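Local structure of nitrite transporter NirC (Salmonella enterica subsp. enterica serovar Typhimurium, 4FC4) at residues 9-13 against 85-90; 1-6 against 245-250; 46-50 against 136-141; 117-123 against 206-210; 33-38 against 71-77. The protein carries nitrite into and out of the cell across the cytoplasmic membrane as a pentameric channel of the formate/nitrite transporter (FNT) family. The contacts are given in a common frame with arbitrary orientation. Numbering follows the deposited sequence.

From the N terminus, interaction 2 ties the two ends of the chain together, joining 1-6 to 245-250 and enclosing every other contact. The same first helix, 3-22, then packs on helix 80-93 in interaction 1, closing a loop that holds interaction 5, where helix 24-51 meets helix 67-75 and the bend after it. Further along helix 24-51, interaction 3 reaches residues 136-141 and so crosses interactions 1, 5 and 4 along the chain. Interaction 4 joins helices 98-125 and 198-209, opening after interactions 1 and 5 have closed. Interactions 1 and 2 touch at one end of the subunit, 3 and 4 at the other; 4 also touches 5.

Interaction 1 (9-13 against 85-90); sequences CAANA and MFLTLG
A close, buried packing of two helices joins the N-terminal helix 3-22 to helix 80-93 in the FNT fold. Both segments are regular alpha-helix; their axes come within 7.4 Å and cross almost at right angles (-99°). Small residues permit this: Ala10 CA lies 4.1 Å from Gly90 CA, and Ala13 CB lies 3.8 Å from Gly90 CA and 3.4 Å from Phe86 O. A beta carbon on Gly90 would clash with Ala13 CB. The nearest CA pairs besides are Cys9-Phe86 and Ala13-Leu87, both 5.1 Å. The ring of Phe86 (chi1 m) meets two residues of 9-13: Asn12 (chi1 t) sets ND2 over one face, 3.3 Å from Phe86 CG, while Cys9 CB meets the edge 3.8 Å from Phe86 CD1. Cys9 SG (chi1 m), 5.0 Å from the centroid of the Phe86 ring and 73° off its normal, adds an oblique sulfur-aromatic contact. Cys9 CB also touches Leu89 CD1 (3.6 Å), and Ala13 CB touches Leu87 CD2 (3.8 Å). Asn12 OD1 is hydrogen-bonded to Arg15 NH2, and Ala10 O to Thr95 OG1. Around the crossing, helix 150-172 packs on Met85 and Phe86, helix 98-125 on Leu87 and Thr88, and helix 219-248 on Met85 and Thr88.

Interaction 2 (1-6 against 245-250); sequences MFTDTI and YWYATP
Met1 leads into Phe2, which has positive phi (65/-9) and is the N-cap of the helix starting at Thr3; its carbonyl already accepts Ile6 N (Phe2 O to Ile6 N 3.0 Å). Opposite, 245-250 carries the C-terminal part of helix 219-248, where Ala248 N bonds to Tyr245 O at 3.1 Å; Thr249 is extended (-76/125) and leads into Pro250. The closest CA pairs are Phe2-Thr249 at 5.9 Å and Ile6-Trp246 at 7.5 Å. Side chains make the contact, chiefly Phe2 (chi1 -35°, m) and Ile6. Tyr245 (chi1 m) points its ring edge at the face of Phe2 in a T-shaped pair, centroids 5.0 Å apart and planes at 67°, with Phe2 CE1 3.7 Å from Tyr245 CE1. The edge of the Phe2 ring reaches Ala248, Phe2 CE2 to Ala248 CB 4.0 Å, and Phe2 CB lies 3.8 Å from Thr249 CG2. In this way the chain's two termini are brought together, the first helix of the FNT fold lying against the end of its last transmembrane helix. Ile6 (chi1 m) sets CD1 3.7 Å from Tyr245 O and CG2 3.9 Å from Trp246 CZ3, at the edge of an indole that comes back (chi1 t) although its CA-to-CB bond points away. Beside them, Met1 N lies 3.6 Å from Pro250 CD. Tyr245 OH hydrogen-bonds to Gly76 O and Tyr37 OH of the second subunit, whose Ala75 also packs on Phe2.

Interaction 3 (46-50 against 136-141); sequences FTLGN and SIVHSV
Phe46 and Ile137 form the apolar centre where the end of helix 24-51, the first transmembrane helix of the FNT fold, meets the start of helix 137-147. The two axes cross at 97° and stay 10.4 Å apart, a gap filled by side chains. Phe46 (chi1 m) sets its ring against three residues: Phe46 CD2 lies 3.8 Å from Ile137 CD1 and 3.9 Å from Val138 CG2, and Phe46 CE2 meets Val141 CB at 3.9 Å, near the ring plane. Ile137 (chi1 p, chi2 t) reaches back to the other backbone, its CD1 3.6 Å from Gly49 C; a beta carbon on Gly49 would be tight against that methyl. Leu204 of helix 198-209 and Met61 of helix 57-63 also pack on Phe46. Outward, the segments come nearest at Asn50 and Ile137, CA to CA 5.7 Å. There the polar edge serves the start of helix 137-147. Ser136, its N-cap (-47/138), accepts Val138 N on OG at 3.1 Å, and the same OG is hydrogen-bonded to Leu130 O. Asn50 (chi1 t) supplies the first amide of the helix with an acceptor from across the contact: Ile137 N donates to Asn50 OD1 at 3.0 Å, with a nearly straight N-H...O angle of 173°.

Interaction 4 (117-123 against 206-210); sequences VFVALLY and ALSWF
Apolar packing makes up this contact between two helices, 117-123 on helix 98-125 and 206-210 at the end of helix 198-209. In register, Val117 stands against Ala206 (CA to CA 5.7 Å), Ala120 against Leu207 (5.4 Å) and Leu121 against Phe210 (7.5 Å). Methyl contacts fill the middle: Ala120 CB points across and touches Ala206 CB at 3.6 Å and Leu207 CD2 at 3.8 Å. Among the aromatic contacts, the Phe210 ring (chi1 m) takes a CH-pi contact from Leu121 (chi1 m, chi2 t), whose CD2 sits 3.8 Å from the centroid and 23° off the normal. The edge of the Phe210 ring meets Val117 O and Ala120 CB, each 3.8 Å from Phe210 CE2; Phe210 CZ is also 4.0 Å from Val117 CG1. Tyr123 (chi1 t) brings CD2 to 3.5 Å from Leu207 CD2, while its OH is hydrogen-bonded to Leu130 N. Val138 of helix 137-147 and Ile42 and Ile43 of helix 24-51 also pack on Leu207; on another face of 117-123, Phe118 pairs edge-to-face with Phe240 of the third subunit. Helices 177-192 and 198-209 are the two halves of the broken fifth transmembrane helix of the FNT fold, and the second half here rests on the third transmembrane helix.

Interaction 5 (33-38 against 71-77); sequences MAGAYV and LVIIAGS
Leu71 begins the second segment by meeting the other helix at Tyr37, the CB atoms of Leu71 and Tyr37 being 3.6 Å apart and their CA atoms 6.0 Å. Helices 33-38 and 71-75 run at 125° to each other, axes 9.6 Å apart at closest, and 71-75 contains a wider pi-type turn. Val72 (chi1 t) fits its CG2 against Val38 CG2 at 3.6 Å and Ala34 CB at 4.2 Å. Ala75 CB lies 4.1 Å from Tyr37 CE2. Gly76 then leaves the helix with positive phi (104/126), angles at which a beta carbon would press on the carbonyl oxygen of Ala75. This is the break in the second transmembrane helix characteristic of the FNT fold, helix 67-75 stopping before helix 80-93 resumes. The bend brings Gly76 O to 3.8 Å from Tyr37 CE2, at the ring edge. Ser77 is extended (-173/-177), and its side chain (chi1 p) reaches back: Ser77 OG donates to Val72 O at 3.1 Å and lies 3.4 Å from Ala34 CB, while Ser77 CB is 4.0 Å from Met33 CB. Tyr37 (chi1 m) ends at the subunit interface, its OH, like Gly76 O, hydrogen-bonded to Tyr245 OH of the third subunit; Ala75 O accepts from Trp169 of that subunit.

Interaction 1 (9-13 against 85-90)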
# COMPACT_ATOMS: atom_id res chain seq x y z
N CYS B 9 -13.20 0.55 -25.74
CA CYS B 9 -14.10 1.69 -25.47
C CYS B 9 -15.26 1.76 -26.44
O CYS B 9 -16.41 2.04 -26.06
CB CYS B 9 -13.34 2.98 -25.57
SG CYS B 9 -12.10 3.19 -24.30
N ALA B 10 -14.93 1.55 -27.69
CA ALA B 10 -15.88 1.44 -28.75
C ALA B 10 -16.87 0.24 -28.57
O ALA B 10 -18.04 0.37 -28.90
CB ALA B 10 -15.12 1.34 -30.08
N ALA B 11 -16.40 -0.90 -28.07
CA ALA B 11 -17.32 -2.02 -27.82
C ALA B 11 -18.17 -1.63 -26.62
O ALA B 11 -19.37 -1.84 -26.61
CB ALA B 11 -16.59 -3.32 -27.58
N ASN B 12 -17.57 -0.98 -25.63
CA ASN B 12 -18.35 -0.52 -24.51
C ASN B 12 -19.48 0.48 -24.91
O ASN B 12 -20.59 0.48 -24.37
CB ASN B 12 -17.42 0.09 -23.50
CG ASN B 12 -18.07 0.30 -22.16
OD1 ASN B 12 -18.82 -0.55 -21.66
ND2 ASN B 12 -17.80 1.44 -21.57
N ALA B 13 -19.19 1.32 -25.89
CA ALA B 13 -20.14 2.32 -26.29
C ALA B 13 -21.37 1.66 -26.94
O ALA B 13 -22.52 2.06 -26.64
CB ALA B 13 -19.47 3.31 -27.19
N MET B 85 -16.10 10.11 -22.89
CA MET B 85 -15.01 9.40 -23.61
C MET B 85 -15.46 8.18 -24.41
O MET B 85 -15.12 8.08 -25.60
CB MET B 85 -13.87 8.98 -22.68
CG MET B 85 -12.68 8.29 -23.34
SD MET B 85 -11.42 7.92 -22.06
CE MET B 85 -12.12 6.48 -21.25
N PHE B 86 -16.24 7.29 -23.80
CA PHE B 86 -16.55 6.00 -24.40
C PHE B 86 -17.30 6.22 -25.71
O PHE B 86 -16.97 5.65 -26.80
CB PHE B 86 -17.40 5.11 -23.45
CG PHE B 86 -16.64 4.50 -22.28
CD1 PHE B 86 -15.50 3.70 -22.48
CD2 PHE B 86 -17.08 4.69 -20.96
CE1 PHE B 86 -14.82 3.12 -21.39
CE2 PHE B 86 -16.40 4.13 -19.87
CZ PHE B 86 -15.26 3.35 -20.08
N LEU B 87 -18.34 7.05 -25.59
CA LEU B 87 -19.22 7.34 -26.69
C LEU B 87 -18.50 8.05 -27.82
O LEU B 87 -18.80 7.82 -28.98
CB LEU B 87 -20.45 8.09 -26.22
CG LEU B 87 -21.26 7.37 -25.14
CD1 LEU B 87 -22.52 8.15 -24.85
CD2 LEU B 87 -21.66 5.96 -25.57
N THR B 88 -17.50 8.87 -27.49
CA THR B 88 -16.75 9.60 -28.50
C THR B 88 -16.01 8.59 -29.38
O THR B 88 -16.16 8.60 -30.64
CB THR B 88 -15.76 10.60 -27.84
OG1 THR B 88 -16.52 11.72 -27.34
CG2 THR B 88 -14.71 11.09 -28.83
N LEU B 89 -15.24 7.72 -28.71
CA LEU B 89 -14.51 6.64 -29.35
C LEU B 89 -15.46 5.74 -30.11
O LEU B 89 -15.11 5.27 -31.19
CB LEU B 89 -13.66 5.84 -28.32
CG LEU B 89 -12.49 6.69 -27.79
CD1 LEU B 89 -11.70 6.03 -26.67
CD2 LEU B 89 -11.54 7.03 -28.93
N GLY B 90 -16.65 5.50 -29.57
CA GLY B 90 -17.69 4.73 -30.29
C GLY B 90 -18.12 5.38 -31.61
O GLY B 90 -18.18 4.70 -32.66

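Interaction 2 (1-6 against 245-250)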
# COMPACT_ATOMS: atom_id res chain seq x y z
N MET B 1 0.42 1.81 -30.92
CA MET B 1 -0.28 1.28 -29.70
C MET B 1 -1.69 1.87 -29.61
O MET B 1 -2.16 2.45 -30.61
CB MET B 1 0.53 1.54 -28.41
CG MET B 1 1.52 2.70 -28.48
SD MET B 1 2.55 2.77 -27.00
CE MET B 1 3.51 1.26 -27.15
N PHE B 2 -2.35 1.71 -28.45
CA PHE B 2 -3.75 2.22 -28.19
C PHE B 2 -4.97 1.65 -28.99
O PHE B 2 -6.10 1.99 -28.64
CB PHE B 2 -3.81 3.76 -28.28
CG PHE B 2 -2.57 4.47 -27.77
CD1 PHE B 2 -2.09 4.26 -26.45
CD2 PHE B 2 -1.91 5.40 -28.59
CE1 PHE B 2 -0.98 4.95 -25.98
CE2 PHE B 2 -0.80 6.07 -28.11
CZ PHE B 2 -0.33 5.85 -26.82
N THR B 3 -4.75 0.84 -30.04
CA THR B 3 -5.83 0.26 -30.86
C THR B 3 -6.74 -0.69 -30.08
O THR B 3 -7.95 -0.53 -30.10
CB THR B 3 -5.29 -0.48 -32.13
OG1 THR B 3 -4.62 0.45 -32.99
CG2 THR B 3 -6.39 -1.18 -32.93
N ASP B 4 -6.18 -1.67 -29.38
CA ASP B 4 -6.98 -2.44 -28.44
C ASP B 4 -7.79 -1.67 -27.43
O ASP B 4 -8.93 -2.02 -27.22
CB ASP B 4 -6.15 -3.50 -27.74
CG ASP B 4 -5.50 -4.44 -28.74
OD1 ASP B 4 -6.20 -4.90 -29.69
OD2 ASP B 4 -4.28 -4.68 -28.61
N THR B 5 -7.25 -0.61 -26.83
CA THR B 5 -8.00 0.13 -25.79
C THR B 5 -9.16 0.85 -26.40
O THR B 5 -10.28 0.84 -25.87
CB THR B 5 -7.12 1.15 -25.06
OG1 THR B 5 -5.93 0.49 -24.64
CG2 THR B 5 -7.80 1.71 -23.83
N ILE B 6 -8.88 1.48 -27.53
CA ILE B 6 -9.88 2.16 -28.30
C ILE B 6 -11.01 1.22 -28.70
O ILE B 6 -12.18 1.53 -28.46
CB ILE B 6 -9.25 2.92 -29.48
CG1 ILE B 6 -8.60 4.21 -28.95
CG2 ILE B 6 -10.27 3.26 -30.56
CD1 ILE B 6 -7.46 4.65 -29.84
N TYR B 245 -6.65 10.37 -28.03
CA TYR B 245 -6.10 9.03 -28.27
C TYR B 245 -6.42 8.47 -29.65
O TYR B 245 -5.60 7.77 -30.26
CB TYR B 245 -6.42 8.07 -27.15
CG TYR B 245 -5.44 8.21 -25.99
CD1 TYR B 245 -4.13 7.75 -26.13
CD2 TYR B 245 -5.82 8.75 -24.75
CE1 TYR B 245 -3.20 7.83 -25.10
CE2 TYR B 245 -4.88 8.82 -23.68
CZ TYR B 245 -3.57 8.37 -23.89
OH TYR B 245 -2.60 8.43 -22.95
N TRP B 246 -7.58 8.86 -30.18
CA TRP B 246 -7.90 8.58 -31.58
C TRP B 246 -6.83 9.08 -32.53
O TRP B 246 -6.33 8.31 -33.32
CB TRP B 246 -9.27 9.12 -31.97
CG TRP B 246 -9.63 8.70 -33.37
CD1 TRP B 246 -9.50 9.45 -34.55
CD2 TRP B 246 -10.16 7.39 -33.80
NE1 TRP B 246 -9.91 8.73 -35.62
CE2 TRP B 246 -10.31 7.48 -35.25
CE3 TRP B 246 -10.51 6.21 -33.15
CZ2 TRP B 246 -10.81 6.41 -36.00
CZ3 TRP B 246 -10.99 5.13 -33.92
CH2 TRP B 246 -11.15 5.23 -35.32
N TYR B 247 -6.41 10.34 -32.42
CA TYR B 247 -5.35 10.82 -33.34
C TYR B 247 -3.91 10.43 -32.97
O TYR B 247 -3.00 10.76 -33.71
CB TYR B 247 -5.46 12.33 -33.56
CG TYR B 247 -6.72 12.65 -34.30
CD1 TYR B 247 -6.84 12.39 -35.68
CD2 TYR B 247 -7.83 13.19 -33.62
CE1 TYR B 247 -8.01 12.66 -36.38
CE2 TYR B 247 -9.00 13.48 -34.31
CZ TYR B 247 -9.08 13.21 -35.69
OH TYR B 247 -10.24 13.47 -36.35
N ALA B 248 -3.74 9.73 -31.85
CA ALA B 248 -2.42 9.27 -31.36
C ALA B 248 -2.02 7.87 -31.86
O ALA B 248 -0.85 7.47 -31.77
CB ALA B 248 -2.36 9.32 -29.81
N THR B 249 -3.00 7.12 -32.36
CA THR B 249 -2.78 5.76 -32.85
C THR B 249 -2.10 5.80 -34.23
O THR B 249 -2.61 6.47 -35.15
CB THR B 249 -4.09 4.94 -32.91
OG1 THR B 249 -4.87 5.35 -34.04
CG2 THR B 249 -4.92 5.15 -31.67
N PRO B 250 -0.94 5.11 -34.38
CA PRO B 250 -0.23 5.09 -35.68
C PRO B 250 -0.93 4.15 -36.65
O PRO B 250 -1.67 4.62 -37.49
CB PRO B 250 1.15 4.55 -35.30
CG PRO B 250 0.86 3.62 -34.16
CD PRO B 250 -0.23 4.31 -33.36

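Interaction 3 (46-50 against 136-141)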
# COMPACT_ATOMS: atom_id res chain seq x y z
N PHE B 46 -15.93 14.34 2.84
CA PHE B 46 -16.42 15.48 3.63
C PHE B 46 -16.53 15.20 5.13
O PHE B 46 -16.29 16.08 5.91
CB PHE B 46 -17.68 16.04 3.02
CG PHE B 46 -17.38 16.90 1.86
CD1 PHE B 46 -17.00 16.32 0.63
CD2 PHE B 46 -17.35 18.32 2.00
CE1 PHE B 46 -16.65 17.12 -0.47
CE2 PHE B 46 -17.03 19.11 0.91
CZ PHE B 46 -16.69 18.51 -0.33
N THR B 47 -16.86 13.98 5.53
CA THR B 47 -16.81 13.62 6.93
C THR B 47 -15.40 13.78 7.44
O THR B 47 -15.17 14.31 8.53
CB THR B 47 -17.32 12.17 7.10
OG1 THR B 47 -18.63 12.12 6.47
CG2 THR B 47 -17.47 11.76 8.59
N LEU B 48 -14.42 13.32 6.68
CA LEU B 48 -13.08 13.36 7.17
C LEU B 48 -12.56 14.80 7.20
O LEU B 48 -11.96 15.23 8.20
CB LEU B 48 -12.18 12.44 6.34
CG LEU B 48 -12.54 10.93 6.41
CD1 LEU B 48 -11.64 10.14 5.43
CD2 LEU B 48 -12.38 10.38 7.82
N GLY B 49 -12.79 15.53 6.11
CA GLY B 49 -12.28 16.88 5.94
C GLY B 49 -12.89 17.78 6.97
O GLY B 49 -12.21 18.67 7.48
N ASN B 50 -14.15 17.51 7.31
CA ASN B 50 -14.91 18.33 8.28
C ASN B 50 -14.26 18.39 9.64
O ASN B 50 -14.46 19.34 10.34
CB ASN B 50 -16.41 17.96 8.40
CG ASN B 50 -17.25 19.12 9.01
OD1 ASN B 50 -17.20 20.26 8.53
ND2 ASN B 50 -18.02 18.82 10.02
N SER B 136 -20.51 23.58 8.83
CA SER B 136 -20.05 22.43 8.09
C SER B 136 -19.39 22.77 6.73
O SER B 136 -19.94 23.58 5.92
CB SER B 136 -21.22 21.46 7.84
OG SER B 136 -20.89 20.45 6.85
N ILE B 137 -18.29 22.08 6.44
CA ILE B 137 -17.60 22.30 5.17
C ILE B 137 -18.45 21.94 3.96
O ILE B 137 -18.20 22.45 2.87
CB ILE B 137 -16.16 21.67 5.08
CG1 ILE B 137 -16.17 20.14 5.09
CG2 ILE B 137 -15.30 22.22 6.23
CD1 ILE B 137 -14.86 19.52 4.55
N VAL B 138 -19.43 21.06 4.15
CA VAL B 138 -20.44 20.77 3.13
C VAL B 138 -21.09 22.08 2.70
O VAL B 138 -21.21 22.34 1.50
CB VAL B 138 -21.50 19.69 3.59
CG1 VAL B 138 -22.85 19.78 2.87
CG2 VAL B 138 -20.96 18.26 3.46
N HIS B 139 -21.46 22.93 3.65
CA HIS B 139 -22.08 24.24 3.28
C HIS B 139 -21.13 25.27 2.72
O HIS B 139 -21.48 25.92 1.73
CB HIS B 139 -22.92 24.81 4.40
CG HIS B 139 -23.94 23.85 4.88
ND1 HIS B 139 -24.09 23.53 6.18
CD2 HIS B 139 -24.82 23.04 4.17
CE1 HIS B 139 -25.05 22.59 6.30
NE2 HIS B 139 -25.50 22.30 5.07
N SER B 140 -19.93 25.40 3.29
CA SER B 140 -19.05 26.43 2.80
C SER B 140 -18.46 26.02 1.43
O SER B 140 -18.31 26.84 0.52
CB SER B 140 -18.01 26.82 3.82
OG SER B 140 -17.27 25.69 4.21
N VAL B 141 -18.18 24.74 1.24
CA VAL B 141 -17.63 24.31 -0.07
C VAL B 141 -18.69 24.35 -1.19
O VAL B 141 -18.40 24.81 -2.28
CB VAL B 141 -16.87 22.95 0.04
CG1 VAL B 141 -16.33 22.47 -1.32
CG2 VAL B 141 -15.74 23.11 1.00

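Interaction 4 (117-123 against 206-210)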
# COMPACT_ATOMS: atom_id res chain seq x y z
N VAL B 117 -29.01 12.40 -5.66
CA VAL B 117 -30.00 12.98 -4.76
C VAL B 117 -30.42 11.90 -3.79
O VAL B 117 -30.64 12.13 -2.58
CB VAL B 117 -31.24 13.47 -5.53
CG1 VAL B 117 -32.41 13.76 -4.59
CG2 VAL B 117 -30.90 14.69 -6.37
N PHE B 118 -30.49 10.67 -4.30
CA PHE B 118 -30.98 9.57 -3.49
C PHE B 118 -30.03 9.17 -2.37
O PHE B 118 -30.50 8.99 -1.22
CB PHE B 118 -31.34 8.37 -4.35
CG PHE B 118 -31.66 7.10 -3.57
CD1 PHE B 118 -32.92 6.93 -2.96
CD2 PHE B 118 -30.73 6.06 -3.51
CE1 PHE B 118 -33.22 5.74 -2.29
CE2 PHE B 118 -31.04 4.87 -2.86
CZ PHE B 118 -32.27 4.72 -2.24
N VAL B 119 -28.73 9.05 -2.65
CA VAL B 119 -27.79 8.69 -1.56
C VAL B 119 -27.75 9.88 -0.53
O VAL B 119 -27.57 9.67 0.69
CB VAL B 119 -26.38 8.33 -2.10
CG1 VAL B 119 -25.71 9.60 -2.66
CG2 VAL B 119 -25.49 7.67 -1.02
N ALA B 120 -27.99 11.11 -1.01
CA ALA B 120 -28.00 12.26 -0.08
C ALA B 120 -29.21 12.20 0.87
O ALA B 120 -29.10 12.44 2.10
CB ALA B 120 -27.92 13.60 -0.84
N LEU B 121 -30.36 11.83 0.31
CA LEU B 121 -31.58 11.65 1.11
C LEU B 121 -31.38 10.63 2.26
O LEU B 121 -31.80 10.89 3.40
CB LEU B 121 -32.72 11.20 0.23
CG LEU B 121 -33.60 12.21 -0.48
CD1 LEU B 121 -34.80 11.43 -1.07
CD2 LEU B 121 -34.10 13.30 0.49
N LEU B 122 -30.82 9.47 1.93
CA LEU B 122 -30.65 8.44 2.88
C LEU B 122 -29.73 8.94 4.00
O LEU B 122 -29.99 8.67 5.17
CB LEU B 122 -30.03 7.18 2.24
CG LEU B 122 -30.77 6.39 1.13
CD1 LEU B 122 -29.83 5.28 0.61
CD2 LEU B 122 -32.11 5.78 1.56
N TYR B 123 -28.67 9.66 3.64
CA TYR B 123 -27.69 10.12 4.64
C TYR B 123 -28.38 11.11 5.61
O TYR B 123 -28.14 11.17 6.84
CB TYR B 123 -26.48 10.70 3.91
CG TYR B 123 -25.49 11.35 4.83
CD1 TYR B 123 -24.59 10.58 5.55
CD2 TYR B 123 -25.46 12.71 4.97
CE1 TYR B 123 -23.71 11.17 6.44
CE2 TYR B 123 -24.59 13.31 5.82
CZ TYR B 123 -23.72 12.51 6.57
OH TYR B 123 -22.85 13.12 7.43
N ALA B 206 -26.68 18.22 -2.99
CA ALA B 206 -27.94 17.71 -2.45
C ALA B 206 -27.81 17.69 -0.90
O ALA B 206 -28.73 18.12 -0.15
CB ALA B 206 -28.30 16.36 -3.07
N LEU B 207 -26.65 17.25 -0.45
CA LEU B 207 -26.30 17.26 0.97
C LEU B 207 -26.40 18.66 1.59
O LEU B 207 -26.99 18.84 2.65
CB LEU B 207 -24.86 16.77 1.12
CG LEU B 207 -24.60 15.28 0.94
CD1 LEU B 207 -23.11 15.06 1.05
CD2 LEU B 207 -25.41 14.43 1.94
N SER B 208 -25.81 19.67 0.96
CA SER B 208 -25.98 21.00 1.48
C SER B 208 -27.45 21.43 1.40
O SER B 208 -27.99 22.06 2.34
CB SER B 208 -25.05 22.01 0.80
OG SER B 208 -25.25 23.26 1.42
N TRP B 209 -28.13 21.06 0.31
CA TRP B 209 -29.54 21.45 0.13
C TRP B 209 -30.42 20.92 1.23
O TRP B 209 -31.29 21.64 1.74
CB TRP B 209 -30.08 21.03 -1.24
CG TRP B 209 -31.45 21.61 -1.52
CD1 TRP B 209 -32.66 20.92 -1.62
CD2 TRP B 209 -31.80 23.03 -1.74
NE1 TRP B 209 -33.70 21.79 -1.87
CE2 TRP B 209 -33.27 23.06 -1.96
CE3 TRP B 209 -31.08 24.23 -1.77
CZ2 TRP B 209 -33.96 24.26 -2.20
CZ3 TRP B 209 -31.79 25.43 -2.03
CH2 TRP B 209 -33.19 25.43 -2.24
N PHE B 210 -30.19 19.65 1.62
CA PHE B 210 -31.02 19.02 2.65
C PHE B 210 -30.57 19.43 4.05
O PHE B 210 -31.13 19.01 5.03
CB PHE B 210 -31.03 17.48 2.55
CG PHE B 210 -31.51 16.93 1.22
CD1 PHE B 210 -32.63 17.49 0.56
CD2 PHE B 210 -30.86 15.83 0.63
CE1 PHE B 210 -33.04 16.99 -0.67
CE2 PHE B 210 -31.28 15.31 -0.58
CZ PHE B 210 -32.38 15.89 -1.24

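Interaction 5 (33-38 against 71-77)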
# COMPACT_ATOMS: atom_id res chain seq x y z
N MET B 33 -26.95 3.96 -9.86
CA MET B 33 -25.89 3.35 -9.09
C MET B 33 -24.62 4.22 -9.12
O MET B 33 -24.02 4.48 -8.08
CB MET B 33 -25.59 1.93 -9.58
CG MET B 33 -26.66 0.87 -9.32
SD MET B 33 -26.04 -0.77 -9.82
CE MET B 33 -27.09 -1.92 -8.94
N ALA B 34 -24.20 4.68 -10.29
CA ALA B 34 -22.98 5.45 -10.35
C ALA B 34 -23.05 6.74 -9.52
O ALA B 34 -22.08 7.08 -8.86
CB ALA B 34 -22.57 5.75 -11.78
N GLY B 35 -24.18 7.46 -9.56
CA GLY B 35 -24.33 8.68 -8.78
C GLY B 35 -24.31 8.36 -7.30
O GLY B 35 -23.66 9.03 -6.54
N ALA B 36 -25.02 7.33 -6.90
CA ALA B 36 -25.03 6.89 -5.51
C ALA B 36 -23.60 6.50 -5.02
O ALA B 36 -23.17 6.95 -3.92
CB ALA B 36 -26.03 5.75 -5.33
N TYR B 37 -22.85 5.76 -5.85
CA TYR B 37 -21.50 5.28 -5.50
C TYR B 37 -20.56 6.43 -5.34
O TYR B 37 -19.83 6.50 -4.34
CB TYR B 37 -20.94 4.32 -6.54
CG TYR B 37 -21.70 2.97 -6.63
CD1 TYR B 37 -22.67 2.59 -5.66
CD2 TYR B 37 -21.43 2.09 -7.67
CE1 TYR B 37 -23.33 1.41 -5.77
CE2 TYR B 37 -22.10 0.90 -7.78
CZ TYR B 37 -23.04 0.56 -6.84
OH TYR B 37 -23.71 -0.63 -7.03
N VAL B 38 -20.57 7.34 -6.33
CA VAL B 38 -19.74 8.52 -6.24
C VAL B 38 -20.09 9.29 -4.95
O VAL B 38 -19.17 9.72 -4.22
CB VAL B 38 -19.77 9.39 -7.51
CG1 VAL B 38 -18.87 10.63 -7.34
CG2 VAL B 38 -19.26 8.60 -8.71
N LEU B 71 -15.74 1.93 -6.87
CA LEU B 71 -17.11 1.42 -6.92
C LEU B 71 -17.64 1.46 -8.33
O LEU B 71 -18.08 0.47 -8.84
CB LEU B 71 -18.05 2.19 -5.96
CG LEU B 71 -17.78 2.07 -4.44
CD1 LEU B 71 -18.76 2.91 -3.62
CD2 LEU B 71 -17.74 0.61 -3.95
N VAL B 72 -17.68 2.64 -8.93
CA VAL B 72 -18.20 2.79 -10.29
C VAL B 72 -17.62 1.75 -11.25
O VAL B 72 -18.36 1.11 -11.99
CB VAL B 72 -17.96 4.26 -10.81
CG1 VAL B 72 -18.29 4.38 -12.30
CG2 VAL B 72 -18.82 5.25 -10.02
N ILE B 73 -16.30 1.47 -11.18
CA ILE B 73 -15.67 0.67 -12.24
C ILE B 73 -15.72 -0.83 -11.93
O ILE B 73 -15.99 -1.66 -12.80
CB ILE B 73 -14.22 1.11 -12.52
CG1 ILE B 73 -14.15 2.55 -13.08
CG2 ILE B 73 -13.52 0.12 -13.43
CD1 ILE B 73 -12.72 3.06 -13.21
N ILE B 74 -15.50 -1.16 -10.67
CA ILE B 74 -15.27 -2.52 -10.25
C ILE B 74 -16.59 -3.16 -9.84
O ILE B 74 -16.83 -4.27 -10.21
CB ILE B 74 -14.28 -2.58 -9.12
CG1 ILE B 74 -13.01 -1.84 -9.58
CG2 ILE B 74 -14.02 -4.04 -8.66
CD1 ILE B 74 -12.03 -2.69 -10.43
N ALA B 75 -17.46 -2.46 -9.12
CA ALA B 75 -18.80 -3.00 -8.87
C ALA B 75 -19.62 -3.00 -10.17
O ALA B 75 -20.39 -3.93 -10.38
CB ALA B 75 -19.54 -2.25 -7.75
N GLY B 76 -19.49 -1.96 -11.01
CA GLY B 76 -20.24 -1.87 -12.27
C GLY B 76 -21.36 -0.89 -12.12
O GLY B 76 -22.10 -0.96 -11.13
N SER B 77 -21.42 0.10 -13.02
CA SER B 77 -22.47 1.15 -13.07
C SER B 77 -22.32 2.01 -14.36
O SER B 77 -21.45 1.76 -15.16
CB SER B 77 -22.34 2.03 -11.84
OG SER B 77 -21.07 2.65 -11.86